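GTP cyclohydrolase 1 type 2 homolog (PDB 2YYB) is of unknown function but belongs to the GTP cyclohydrolase I type 2/NIF3 family and probably binds two divalent metal cations. Local coordinates at residues 19-24 and 96-101; 60-65 and 216-221; 151-156 and 204-209; 170-175 and 208-213. All coordinates share one frame; numbering follows the deposited sequence.

Contact 1 (19-24 and 96-101); sequences FPQDPS and AHLPLD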
loop_
_atom_site.group_PDB
_atom_site.type_symbol
_atom_site.label_atom_id
_atom_site.label_comp_id
_atom_site.label_asym_id
_atom_site.label_seq_id
_atom_site.Cartn_x
_atom_site.Cartn_y
_atom_site.Cartn_z
ATOM N N PHE A 19 6.061 -3.901 -20.784
ATOM C CA PHE A 19 5.169 -4.626 -19.878
ATOM C C PHE A 19 5.787 -4.762 -18.489
ATOM O O PHE A 19 5.949 -5.879 -17.986
ATOM C CB PHE A 19 4.869 -6.023 -20.432
ATOM C CG PHE A 19 4.543 -6.044 -21.905
ATOM C CD1 PHE A 19 5.502 -5.678 -22.854
ATOM C CD2 PHE A 19 3.288 -6.469 -22.349
ATOM C CE1 PHE A 19 5.224 -5.741 -24.216
ATOM C CE2 PHE A 19 2.998 -6.535 -23.716
ATOM C CZ PHE A 19 3.971 -6.172 -24.650
ATOM N N PRO A 20 6.103 -3.621 -17.840
ATOM C CA PRO A 20 6.713 -3.519 -16.502
ATOM C C PRO A 20 5.873 -4.038 -15.339
ATOM O O PRO A 20 6.371 -4.165 -14.223
ATOM C CB PRO A 20 6.986 -2.026 -16.368
ATOM C CG PRO A 20 5.775 -1.434 -17.052
ATOM C CD PRO A 20 5.685 -2.286 -18.316
ATOM N N GLN A 21 4.606 -4.334 -15.600
ATOM C CA GLN A 21 3.703 -4.823 -14.562
ATOM C C GLN A 21 3.416 -6.330 -14.680
ATOM O O GLN A 21 2.391 -6.827 -14.189
ATOM C CB GLN A 21 2.387 -4.030 -14.608
ATOM C CG GLN A 21 1.445 -4.361 -15.777
ATOM C CD GLN A 21 2.108 -4.283 -17.146
ATOM O OE1 GLN A 21 2.989 -3.451 -17.386
ATOM N NE2 GLN A 21 1.665 -5.141 -18.062
ATOM N N ASP A 22 4.321 -7.046 -15.342
ATOM C CA ASP A 22 4.177 -8.487 -15.513
ATOM C C ASP A 22 4.917 -9.114 -14.338
ATOM O O ASP A 22 6.117 -8.881 -14.167
ATOM C CB ASP A 22 4.806 -8.922 -16.842
ATOM C CG ASP A 22 4.404 -10.331 -17.252
ATOM O OD1 ASP A 22 4.651 -10.702 -18.424
ATOM O OD2 ASP A 22 3.845 -11.065 -16.410
ATOM N N PRO A 23 4.209 -9.900 -13.495
ATOM C CA PRO A 23 4.879 -10.523 -12.346
ATOM C C PRO A 23 6.060 -11.401 -12.761
ATOM O O PRO A 23 7.098 -11.396 -12.105
ATOM C CB PRO A 23 3.752 -11.314 -11.671
ATOM C CG PRO A 23 2.864 -11.682 -12.821
ATOM C CD PRO A 23 2.822 -10.391 -13.612
ATOM N N SER A 24 5.905 -12.135 -13.860
ATOM C CA SER A 24 6.968 -13.014 -14.338
ATOM C C SER A 24 8.185 -12.212 -14.785
ATOM O O SER A 24 8.054 -11.121 -15.332
ATOM C CB SER A 24 6.480 -13.869 -15.503
ATOM O OG SER A 24 6.659 -13.176 -16.720
ATOM N N ALA A 96 9.106 -15.503 -21.852
ATOM C CA ALA A 96 8.347 -14.389 -22.439
ATOM C C ALA A 96 6.862 -14.589 -22.124
ATOM O O ALA A 96 6.195 -15.418 -22.745
ATOM C CB ALA A 96 8.566 -14.334 -23.955
ATOM N N HIS A 97 6.357 -13.817 -21.159
ATOM C CA HIS A 97 4.967 -13.923 -20.722
ATOM C C HIS A 97 3.980 -13.010 -21.470
ATOM O O HIS A 97 3.553 -13.321 -22.590
ATOM C CB HIS A 97 4.881 -13.629 -19.227
ATOM C CG HIS A 97 3.566 -13.992 -18.616
ATOM N ND1 HIS A 97 3.185 -13.556 -17.368
ATOM C CD2 HIS A 97 2.563 -14.786 -19.063
ATOM C CE1 HIS A 97 2.004 -14.069 -17.066
ATOM N NE2 HIS A 97 1.604 -14.821 -18.079
ATOM N N LEU A 98 3.614 -11.891 -20.844
ATOM C CA LEU A 98 2.670 -10.972 -21.462
ATOM C C LEU A 98 3.122 -10.492 -22.842
ATOM O O LEU A 98 2.333 -10.468 -23.784
ATOM C CB LEU A 98 2.415 -9.756 -20.557
ATOM C CG LEU A 98 1.694 -9.981 -19.217
ATOM C CD1 LEU A 98 1.497 -8.631 -18.533
ATOM C CD2 LEU A 98 0.353 -10.666 -19.427
ATOM N N PRO A 99 4.403 -10.115 -22.982
ATOM C CA PRO A 99 4.895 -9.639 -24.274
ATOM C C PRO A 99 4.767 -10.633 -25.423
ATOM O O PRO A 99 4.621 -10.227 -26.573
ATOM C CB PRO A 99 6.335 -9.242 -23.968
ATOM C CG PRO A 99 6.701 -10.143 -22.855
ATOM C CD PRO A 99 5.485 -10.136 -21.987
ATOM N N LEU A 100 4.811 -11.927 -25.118
ATOM C CA LEU A 100 4.677 -12.943 -26.157
ATOM C C LEU A 100 3.189 -13.102 -26.407
ATOM O O LEU A 100 2.763 -13.497 -27.490
ATOM C CB LEU A 100 5.253 -14.290 -25.698
ATOM C CG LEU A 100 5.861 -15.248 -26.735
ATOM C CD1 LEU A 100 5.792 -16.685 -26.201
ATOM C CD2 LEU A 100 5.134 -15.156 -28.058
ATOM N N ASP A 101 2.395 -12.811 -25.381
ATOM C CA ASP A 101 0.946 -12.906 -25.488
ATOM C C ASP A 101 0.467 -11.830 -26.482
ATOM O O ASP A 101 -0.223 -12.136 -27.462
ATOM C CB ASP A 101 0.298 -12.724 -24.090
ATOM C CG ASP A 101 -0.065 -14.060 -23.424
ATOM O OD1 ASP A 101 -0.078 -14.172 -22.179
ATOM O OD2 ASP A 101 -0.356 -15.024 -24.151
#

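Contact 2 (60-65 and 216-221); sequences FLIVHH and FGVKAL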
loop_
_atom_site.group_PDB
_atom_site.type_symbol
_atom_site.label_atom_id
_atom_site.label_comp_id
_atom_site.label_asym_id
_atom_site.label_seq_id
_atom_site.Cartn_x
_atom_site.Cartn_y
_atom_site.Cartn_z
ATOM N N PHE A 60 19.035 -23.079 -26.361
ATOM C CA PHE A 60 18.285 -21.900 -25.990
ATOM C C PHE A 60 16.807 -22.255 -25.955
ATOM O O PHE A 60 16.155 -22.321 -27.000
ATOM C CB PHE A 60 18.541 -20.816 -27.031
ATOM C CG PHE A 60 18.211 -19.440 -26.571
ATOM C CD1 PHE A 60 19.179 -18.650 -25.961
ATOM C CD2 PHE A 60 16.931 -18.922 -26.754
ATOM C CE1 PHE A 60 18.865 -17.344 -25.536
ATOM C CE2 PHE A 60 16.619 -17.632 -26.334
ATOM C CZ PHE A 60 17.583 -16.841 -25.724
ATOM N N LEU A 61 16.302 -22.494 -24.749
ATOM C CA LEU A 61 14.899 -22.857 -24.515
ATOM C C LEU A 61 14.046 -21.621 -24.249
ATOM O O LEU A 61 14.339 -20.817 -23.346
ATOM C CB LEU A 61 14.798 -23.807 -23.317
ATOM C CG LEU A 61 13.410 -24.309 -22.973
ATOM C CD1 LEU A 61 12.732 -24.815 -24.236
ATOM C CD2 LEU A 61 13.492 -25.400 -21.939
ATOM N N ILE A 62 13.004 -21.465 -25.060
ATOM C CA ILE A 62 12.082 -20.348 -24.935
ATOM C C ILE A 62 10.745 -20.862 -24.395
ATOM O O ILE A 62 10.163 -21.793 -24.958
ATOM C CB ILE A 62 11.841 -19.706 -26.306
ATOM C CG1 ILE A 62 13.172 -19.174 -26.857
ATOM C CG2 ILE A 62 10.740 -18.628 -26.195
ATOM C CD1 ILE A 62 13.098 -18.590 -28.243
ATOM N N VAL A 63 10.260 -20.273 -23.308
ATOM C CA VAL A 63 8.978 -20.698 -22.747
ATOM C C VAL A 63 8.077 -19.493 -22.468
ATOM O O VAL A 63 8.566 -18.379 -22.232
ATOM C CB VAL A 63 9.174 -21.504 -21.437
ATOM C CG1 VAL A 63 9.995 -22.763 -21.724
ATOM C CG2 VAL A 63 9.844 -20.623 -20.371
ATOM N N HIS A 64 6.761 -19.719 -22.507
ATOM C CA HIS A 64 5.791 -18.647 -22.252
ATOM C C HIS A 64 5.639 -18.483 -20.739
ATOM O O HIS A 64 5.515 -17.361 -20.237
ATOM C CB HIS A 64 4.436 -18.983 -22.895
ATOM C CG HIS A 64 3.386 -17.919 -22.711
ATOM N ND1 HIS A 64 3.539 -16.627 -23.171
ATOM C CD2 HIS A 64 2.177 -17.954 -22.101
ATOM C CE1 HIS A 64 2.477 -15.913 -22.847
ATOM N NE2 HIS A 64 1.634 -16.693 -22.194
ATOM N N HIS A 65 5.671 -19.609 -20.026
ATOM C CA HIS A 65 5.536 -19.617 -18.570
ATOM C C HIS A 65 6.865 -20.033 -17.926
ATOM O O HIS A 65 7.186 -21.227 -17.862
ATOM C CB HIS A 65 4.418 -20.592 -18.161
ATOM C CG HIS A 65 3.058 -20.215 -18.674
ATOM N ND1 HIS A 65 2.435 -19.028 -18.341
ATOM C CD2 HIS A 65 2.196 -20.874 -19.488
ATOM C CE1 HIS A 65 1.250 -18.974 -18.927
ATOM N NE2 HIS A 65 1.081 -20.082 -19.628
ATOM N N PHE A 216 0.886 -21.295 -29.675
ATOM C CA PHE A 216 1.174 -20.501 -30.867
ATOM C C PHE A 216 2.285 -19.449 -30.820
ATOM O O PHE A 216 2.912 -19.176 -31.836
ATOM C CB PHE A 216 -0.137 -19.860 -31.338
ATOM C CG PHE A 216 -1.220 -20.863 -31.605
ATOM C CD1 PHE A 216 -1.217 -21.617 -32.783
ATOM C CD2 PHE A 216 -2.202 -21.119 -30.646
ATOM C CE1 PHE A 216 -2.180 -22.621 -32.999
ATOM C CE2 PHE A 216 -3.166 -22.115 -30.848
ATOM C CZ PHE A 216 -3.159 -22.868 -32.021
ATOM N N GLY A 217 2.528 -18.848 -29.669
ATOM C CA GLY A 217 3.575 -17.846 -29.598
ATOM C C GLY A 217 4.984 -18.425 -29.724
ATOM O O GLY A 217 5.732 -18.088 -30.666
ATOM N N VAL A 218 5.341 -19.290 -28.772
ATOM C CA VAL A 218 6.656 -19.916 -28.759
ATOM C C VAL A 218 6.979 -20.446 -30.144
ATOM O O VAL A 218 8.048 -20.163 -30.665
ATOM C CB VAL A 218 6.782 -21.077 -27.688
ATOM C CG1 VAL A 218 6.820 -20.496 -26.311
ATOM C CG2 VAL A 218 5.650 -22.053 -27.800
ATOM N N LYS A 219 6.053 -21.177 -30.759
ATOM C CA LYS A 219 6.323 -21.696 -32.101
ATOM C C LYS A 219 6.644 -20.574 -33.083
ATOM O O LYS A 219 7.677 -20.610 -33.751
ATOM C CB LYS A 219 5.156 -22.535 -32.628
ATOM C CG LYS A 219 5.030 -23.907 -31.973
ATOM C CD LYS A 219 3.908 -24.727 -32.607
ATOM C CE LYS A 219 3.762 -26.091 -31.951
ATOM N NZ LYS A 219 2.617 -26.845 -32.547
ATOM N N ALA A 220 5.780 -19.570 -33.170
ATOM C CA ALA A 220 6.047 -18.480 -34.095
ATOM C C ALA A 220 7.432 -17.906 -33.786
ATOM O O ALA A 220 8.295 -17.869 -34.661
ATOM C CB ALA A 220 4.958 -17.394 -33.991
ATOM N N LEU A 221 7.652 -17.495 -32.539
ATOM C CA LEU A 221 8.942 -16.931 -32.131
ATOM C C LEU A 221 10.133 -17.756 -32.630
ATOM O O LEU A 221 11.051 -17.215 -33.230
ATOM C CB LEU A 221 9.026 -16.827 -30.606
ATOM C CG LEU A 221 9.531 -15.535 -29.949
ATOM C CD1 LEU A 221 9.994 -15.859 -28.527
ATOM C CD2 LEU A 221 10.667 -14.924 -30.746
#

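Contact 3 (151-156 and 204-209); sequences MQPLVH and NVIYAG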
loop_
_atom_site.group_PDB
_atom_site.type_symbol
_atom_site.label_atom_id
_atom_site.label_comp_id
_atom_site.label_asym_id
_atom_site.label_seq_id
_atom_site.Cartn_x
_atom_site.Cartn_y
_atom_site.Cartn_z
ATOM N N MET A 151 -8.293 -30.874 -30.270
ATOM C CA MET A 151 -9.234 -31.082 -29.174
ATOM C C MET A 151 -10.506 -30.225 -29.308
ATOM O O MET A 151 -10.432 -29.024 -29.562
ATOM C CB MET A 151 -8.511 -30.788 -27.853
ATOM C CG MET A 151 -9.274 -31.172 -26.610
ATOM S SD MET A 151 -9.690 -32.918 -26.564
ATOM C CE MET A 151 -11.498 -32.844 -26.824
ATOM N N GLN A 152 -11.669 -30.855 -29.156
ATOM C CA GLN A 152 -12.949 -30.150 -29.240
ATOM C C GLN A 152 -13.057 -29.191 -28.059
ATOM O O GLN A 152 -12.973 -29.608 -26.907
ATOM C CB GLN A 152 -14.114 -31.145 -29.198
ATOM C CG GLN A 152 -14.934 -31.221 -30.491
ATOM C CD GLN A 152 -15.643 -29.907 -30.837
ATOM O OE1 GLN A 152 -15.121 -29.074 -31.593
ATOM N NE2 GLN A 152 -16.837 -29.715 -30.275
ATOM N N PRO A 153 -13.241 -27.887 -28.333
ATOM C CA PRO A 153 -13.356 -26.876 -27.273
ATOM C C PRO A 153 -14.687 -26.870 -26.527
ATOM O O PRO A 153 -15.652 -27.511 -26.933
ATOM C CB PRO A 153 -13.118 -25.568 -28.021
ATOM C CG PRO A 153 -13.723 -25.839 -29.340
ATOM C CD PRO A 153 -13.253 -27.245 -29.660
ATOM N N LEU A 154 -14.710 -26.149 -25.414
ATOM C CA LEU A 154 -15.907 -26.015 -24.603
ATOM C C LEU A 154 -16.526 -24.718 -25.094
ATOM O O LEU A 154 -15.835 -23.705 -25.262
ATOM C CB LEU A 154 -15.546 -25.900 -23.123
ATOM C CG LEU A 154 -16.680 -25.610 -22.137
ATOM C CD1 LEU A 154 -17.647 -26.773 -22.106
ATOM C CD2 LEU A 154 -16.104 -25.355 -20.751
ATOM N N VAL A 155 -17.824 -24.758 -25.358
ATOM C CA VAL A 155 -18.496 -23.574 -25.836
ATOM C C VAL A 155 -19.694 -23.267 -24.963
ATOM O O VAL A 155 -20.469 -24.160 -24.622
ATOM C CB VAL A 155 -18.899 -23.729 -27.340
ATOM C CG1 VAL A 155 -18.708 -25.168 -27.777
ATOM C CG2 VAL A 155 -20.337 -23.263 -27.578
ATOM N N HIS A 156 -19.796 -22.000 -24.575
ATOM C CA HIS A 156 -20.886 -21.494 -23.755
ATOM C C HIS A 156 -21.609 -20.445 -24.593
ATOM O O HIS A 156 -21.138 -19.311 -24.740
ATOM C CB HIS A 156 -20.347 -20.853 -22.465
ATOM C CG HIS A 156 -19.928 -21.847 -21.423
ATOM N ND1 HIS A 156 -19.244 -21.484 -20.284
ATOM C CD2 HIS A 156 -20.116 -23.188 -21.339
ATOM C CE1 HIS A 156 -19.033 -22.558 -19.541
ATOM N NE2 HIS A 156 -19.550 -23.604 -20.160
ATOM N N ASN A 204 -21.015 -15.164 -25.930
ATOM C CA ASN A 204 -20.653 -16.420 -26.558
ATOM C C ASN A 204 -19.210 -16.557 -26.123
ATOM O O ASN A 204 -18.426 -15.606 -26.279
ATOM C CB ASN A 204 -20.702 -16.312 -28.081
ATOM C CG ASN A 204 -22.075 -16.603 -28.656
ATOM O OD1 ASN A 204 -22.410 -16.105 -29.738
ATOM N ND2 ASN A 204 -22.870 -17.423 -27.955
ATOM N N VAL A 205 -18.858 -17.708 -25.559
ATOM C CA VAL A 205 -17.487 -17.911 -25.121
ATOM C C VAL A 205 -17.028 -19.304 -25.469
ATOM O O VAL A 205 -17.758 -20.271 -25.248
ATOM C CB VAL A 205 -17.326 -17.732 -23.585
ATOM C CG1 VAL A 205 -15.870 -17.966 -23.184
ATOM C CG2 VAL A 205 -17.775 -16.359 -23.170
ATOM N N ILE A 206 -15.823 -19.404 -26.024
ATOM C CA ILE A 206 -15.251 -20.706 -26.378
ATOM C C ILE A 206 -13.946 -20.878 -25.593
ATOM O O ILE A 206 -13.046 -20.032 -25.686
ATOM C CB ILE A 206 -14.879 -20.815 -27.896
ATOM C CG1 ILE A 206 -16.098 -20.584 -28.790
ATOM C CG2 ILE A 206 -14.280 -22.195 -28.180
ATOM C CD1 ILE A 206 -17.073 -21.720 -28.776
ATOM N N TYR A 207 -13.852 -21.962 -24.827
ATOM C CA TYR A 207 -12.648 -22.274 -24.035
ATOM C C TYR A 207 -11.880 -23.369 -24.766
ATOM O O TYR A 207 -12.320 -24.512 -24.805
ATOM C CB TYR A 207 -13.033 -22.750 -22.622
ATOM C CG TYR A 207 -13.661 -21.653 -21.804
ATOM C CD1 TYR A 207 -12.924 -20.526 -21.445
ATOM C CD2 TYR A 207 -15.017 -21.693 -21.456
ATOM C CE1 TYR A 207 -13.519 -19.458 -20.768
ATOM C CE2 TYR A 207 -15.621 -20.622 -20.773
ATOM C CZ TYR A 207 -14.862 -19.514 -20.442
ATOM O OH TYR A 207 -15.435 -18.439 -19.817
ATOM N N ALA A 208 -10.734 -23.015 -25.344
ATOM C CA ALA A 208 -9.950 -23.984 -26.105
ATOM C C ALA A 208 -8.708 -24.571 -25.418
ATOM O O ALA A 208 -7.863 -25.189 -26.077
ATOM C CB ALA A 208 -9.570 -23.372 -27.447
ATOM N N GLY A 209 -8.606 -24.386 -24.103
ATOM C CA GLY A 209 -7.477 -24.922 -23.359
ATOM C C GLY A 209 -6.400 -23.894 -23.079
ATOM O O GLY A 209 -6.074 -23.098 -23.949
#

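Contact 4 (170-175 and 208-213); sequences SGSGTG and AGHYDT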
loop_
_atom_site.group_PDB
_atom_site.type_symbol
_atom_site.label_atom_id
_atom_site.label_comp_id
_atom_site.label_asym_id
_atom_site.label_seq_id
_atom_site.Cartn_x
_atom_site.Cartn_y
_atom_site.Cartn_z
ATOM N N SER A 170 -5.726 -15.619 -25.130
ATOM C CA SER A 170 -5.296 -16.947 -24.706
ATOM C C SER A 170 -4.957 -17.080 -23.227
ATOM O O SER A 170 -4.680 -16.106 -22.544
ATOM C CB SER A 170 -4.091 -17.385 -25.541
ATOM O OG SER A 170 -2.950 -16.593 -25.238
ATOM N N GLY A 171 -4.973 -18.317 -22.748
ATOM C CA GLY A 171 -4.673 -18.585 -21.354
ATOM C C GLY A 171 -5.888 -18.390 -20.468
ATOM O O GLY A 171 -6.940 -18.976 -20.703
ATOM N N SER A 172 -5.734 -17.552 -19.448
ATOM C CA SER A 172 -6.808 -17.258 -18.503
ATOM C C SER A 172 -7.352 -15.867 -18.734
ATOM O O SER A 172 -6.963 -14.926 -18.041
ATOM C CB SER A 172 -6.305 -17.352 -17.052
ATOM O OG SER A 172 -6.168 -18.698 -16.636
ATOM N N GLY A 173 -8.264 -15.738 -19.685
ATOM C CA GLY A 173 -8.811 -14.428 -19.968
ATOM C C GLY A 173 -10.123 -14.101 -19.288
ATOM O O GLY A 173 -10.569 -12.958 -19.347
ATOM N N THR A 174 -10.740 -15.080 -18.634
ATOM C CA THR A 174 -12.021 -14.839 -17.968
ATOM C C THR A 174 -12.060 -13.561 -17.153
ATOM O O THR A 174 -13.080 -12.879 -17.127
ATOM C CB THR A 174 -12.432 -15.990 -17.041
ATOM O OG1 THR A 174 -11.348 -16.303 -16.158
ATOM C CG2 THR A 174 -12.841 -17.209 -17.857
ATOM N N GLY A 175 -10.964 -13.232 -16.487
ATOM C CA GLY A 175 -10.948 -12.011 -15.709
ATOM C C GLY A 175 -11.405 -10.828 -16.544
ATOM O O GLY A 175 -11.970 -9.869 -16.006
ATOM N N ALA A 208 -10.734 -23.015 -25.344
ATOM C CA ALA A 208 -9.950 -23.984 -26.105
ATOM C C ALA A 208 -8.708 -24.571 -25.418
ATOM O O ALA A 208 -7.863 -25.189 -26.077
ATOM C CB ALA A 208 -9.570 -23.372 -27.447
ATOM N N GLY A 209 -8.606 -24.386 -24.103
ATOM C CA GLY A 209 -7.477 -24.922 -23.359
ATOM C C GLY A 209 -6.400 -23.894 -23.079
ATOM O O GLY A 209 -6.074 -23.098 -23.949
ATOM N N HIS A 210 -5.854 -23.891 -21.866
ATOM C CA HIS A 210 -4.803 -22.938 -21.534
ATOM C C HIS A 210 -3.535 -23.341 -22.297
ATOM O O HIS A 210 -2.851 -22.500 -22.883
ATOM C CB HIS A 210 -4.543 -22.937 -20.024
ATOM C CG HIS A 210 -3.806 -21.729 -19.533
ATOM N ND1 HIS A 210 -2.638 -21.280 -20.111
ATOM C CD2 HIS A 210 -4.051 -20.902 -18.488
ATOM C CE1 HIS A 210 -2.195 -20.229 -19.441
ATOM N NE2 HIS A 210 -3.034 -19.979 -18.452
ATOM N N TYR A 211 -3.232 -24.634 -22.298
ATOM C CA TYR A 211 -2.057 -25.128 -23.014
ATOM C C TYR A 211 -2.219 -24.986 -24.521
ATOM O O TYR A 211 -1.380 -24.395 -25.193
ATOM C CB TYR A 211 -1.818 -26.601 -22.703
ATOM C CG TYR A 211 -0.607 -27.196 -23.389
ATOM C CD1 TYR A 211 0.675 -27.007 -22.874
ATOM C CD2 TYR A 211 -0.743 -27.990 -24.527
ATOM C CE1 TYR A 211 1.788 -27.596 -23.463
ATOM C CE2 TYR A 211 0.369 -28.586 -25.129
ATOM C CZ TYR A 211 1.632 -28.381 -24.589
ATOM O OH TYR A 211 2.742 -28.936 -25.191
ATOM N N ASP A 212 -3.307 -25.535 -25.041
ATOM C CA ASP A 212 -3.558 -25.511 -26.470
ATOM C C ASP A 212 -3.662 -24.150 -27.126
ATOM O O ASP A 212 -3.523 -24.058 -28.349
ATOM C CB ASP A 212 -4.797 -26.333 -26.815
ATOM C CG ASP A 212 -4.588 -27.805 -26.570
ATOM O OD1 ASP A 212 -3.471 -28.280 -26.856
ATOM O OD2 ASP A 212 -5.527 -28.482 -26.099
ATOM N N THR A 213 -3.892 -23.094 -26.350
ATOM C CA THR A 213 -3.989 -21.770 -26.957
ATOM C C THR A 213 -2.683 -20.984 -26.808
ATOM O O THR A 213 -2.415 -20.090 -27.614
ATOM C CB THR A 213 -5.195 -20.913 -26.381
ATOM O OG1 THR A 213 -4.960 -20.576 -25.008
ATOM C CG2 THR A 213 -6.523 -21.678 -26.502
#

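Contact 1 (19-24 and 96-101)
The phenyl ring of F19 lies over P99, with CA of the proline above one face in a CH-pi contact 3.7 Å from the ring centroid. CB of P99 approaches F19 CE1 at 3.7 Å, while CB of L98 reaches F19 CD2 obliquely at 3.8 Å. Proline suits the first turn of a helix, where no N-H is called for, and here it sets its CA over the ring, offset toward the rim. The imidazole of H97 is met at its edge by the carboxylate of D22, and other rings, those of W69 and H64, pack edge-to-face with it. This is a His-carboxylate hydrogen bond: ND1 of H97 donates to D22 OD2 at 2.7 Å, on the syn lone pair, with the oxygen tilted 28° from the ring plane. H97 is the N-cap residue of helix 98-102, and D22 stands at the end of a type I beta turn that begins at F19. CG of D22 is anti to its backbone N (chi1 -166°), which carries it toward the helix start; from there OD1 accepts L98 N at 2.9 Å. An aspartate fits here because its two oxygens can serve the ring and the first-turn N-H together. The side chain of H97 lies about 4 Å from those of H64 and H65, both predicted metal ligands, so D22 probably positions a second-shell residue.

Contact 2 (60-65 and 216-221)
I62 and L221 carry the apolar contact, their side chains crossing at about a right angle. I62 CG2 meets L221 CD1 at 3.7 Å, and the same leucine methyl lies 4.1 Å from I62 CD1. CG2 of I62 also approaches V218 CG1, at the looser distance of 4.3 Å. Valine, leucine and isoleucine suit a buried surface of this kind, since their branches fill it without bringing polar atoms. Against the backbone, V218 CG1 lies 3.8 Å from I62 O and 3.9 Å from H64 N. That methyl is anti to the carbonyl carbon of its own residue (chi1 -72°), which turns it to the strand.

Strand 60-63 is the central one of five in a mixed sheet with helices on both sides. Helices 216-229 and 3-13 meet it on the side of I62 and F60, helix 47-55 on the side of L61. Segment 216-221 runs roughly antiparallel to the strand, at 145°, with the axes 8.7 Å apart.

Hydrogen bonding does not join the two segments. The helix bonds within itself, L221 N to G217 O at 2.7 Å, while strand 60-63 bonds to the strands beside it. Where the chain turns a corner, the side chain of H64, a predicted metal ligand, leads away from the helix and makes weak hydrogen bonds with D101, E214 and the carbonyl of A96.

Contact 3 (151-156 and 204-209)
H156 and Y207 each carry CG anti to the carbonyl carbon, with chi1 of -77° and -67°, and both rings stand on the same face of the sheet, where they meet. They sit on an antiparallel beta pair: within this chain, strand 154-157 forms the edge of a four-stranded mixed sheet and strand 204-207 lies just inside it. L154 with Y207 and H156 with V205 are hydrogen-bonded pairs, each closed by two backbone bonds; V155 with I206 between them is the non-hydrogen-bonded pair. On the face bearing L154, H156, V205 and Y207, L154 CD2 packs on Y207 CD2 at 3.9 Å, and helix 195-200 covers H156 and V205. The other face carries V155 and I206. There I206 CG2 lies 3.6 Å from P153 CB, beside L145 of helix 141-147; the branched isoleucine suits both strand backbone and apolar filling. An alanine at I206 would probably open a gap beside the P153 ring, because the CG2 methyl that meets it is gone. P153, just before the strand, lies opposite A208, where no bond of this ladder calls on its N. The two rings form an offset edge-to-face pair, their planes at 82°, the tyrosine edge turned to the histidine face, with Y207 CE2 3.8 Å from H156 ND1.

Contact 4 (170-175 and 208-213)
T213 supplies the hydrogen bonding that ties this contact together. Its OG1 accepts G171 N at 3.2 Å and donates to G209 O at 3.0 Å, close to the plane of that carbonyl. OG1 stands between the backbone N and the carbonyl carbon of its own residue (chi1 67°), which turns it inward to both partners. Threonine suits the place because a single hydroxyl can accept from G171 of the facing loop and donate back to G209 O in its own segment.

The ring contact is a CH-pi interaction: CA of G171 sits 3.5 Å from the centroid of the H210 imidazole, over its centre. Glycine is right here on two counts, for its backbone angles would press a side chain against the preceding carbonyl, and a CB would run into the histidine ring. S172 OG approaches the rim of the same ring near its plane.

Packing by S170 completes the contact, its CB lying 3.3 Å from T213 OG1. H210, a predicted metal ligand, also meets the ring of H65 and stacks with H192 of the second subunit. An alanine at H210 would probably leave G171 without a ring face to rest on and the H192 ring without its partner, with a predicted ligand lost. The chemistry implies that G171 holds T213 by its N-H and covers the H210 ring with its CA, which probably helps to place a predicted metal ligand.

From the N terminus, contact 1 joins the loop after helix 3-13 to the start of helix 98-102. Contact 2 opens inside that loop, at strand 60-63, and closes on helix 216-229, so the two cross. Contact 1 has closed before contact 3 opens at 151-156 and contact 4 at 170-175; both lie nested within the loop of contact 2 and end on overlapping residues, sharing A208 and G209. Contact 3 joins two strands of the four-stranded sheet, contact 4 ties the loop after strand 166-169 to helix 210-213, and contact 2 packs a helix on the five-stranded sheet. A96 and V63 link contacts 1 and 2 by backbone; around the predicted metal ligands, D101 lies near H64, D101 meets S170, and H65 meets H210.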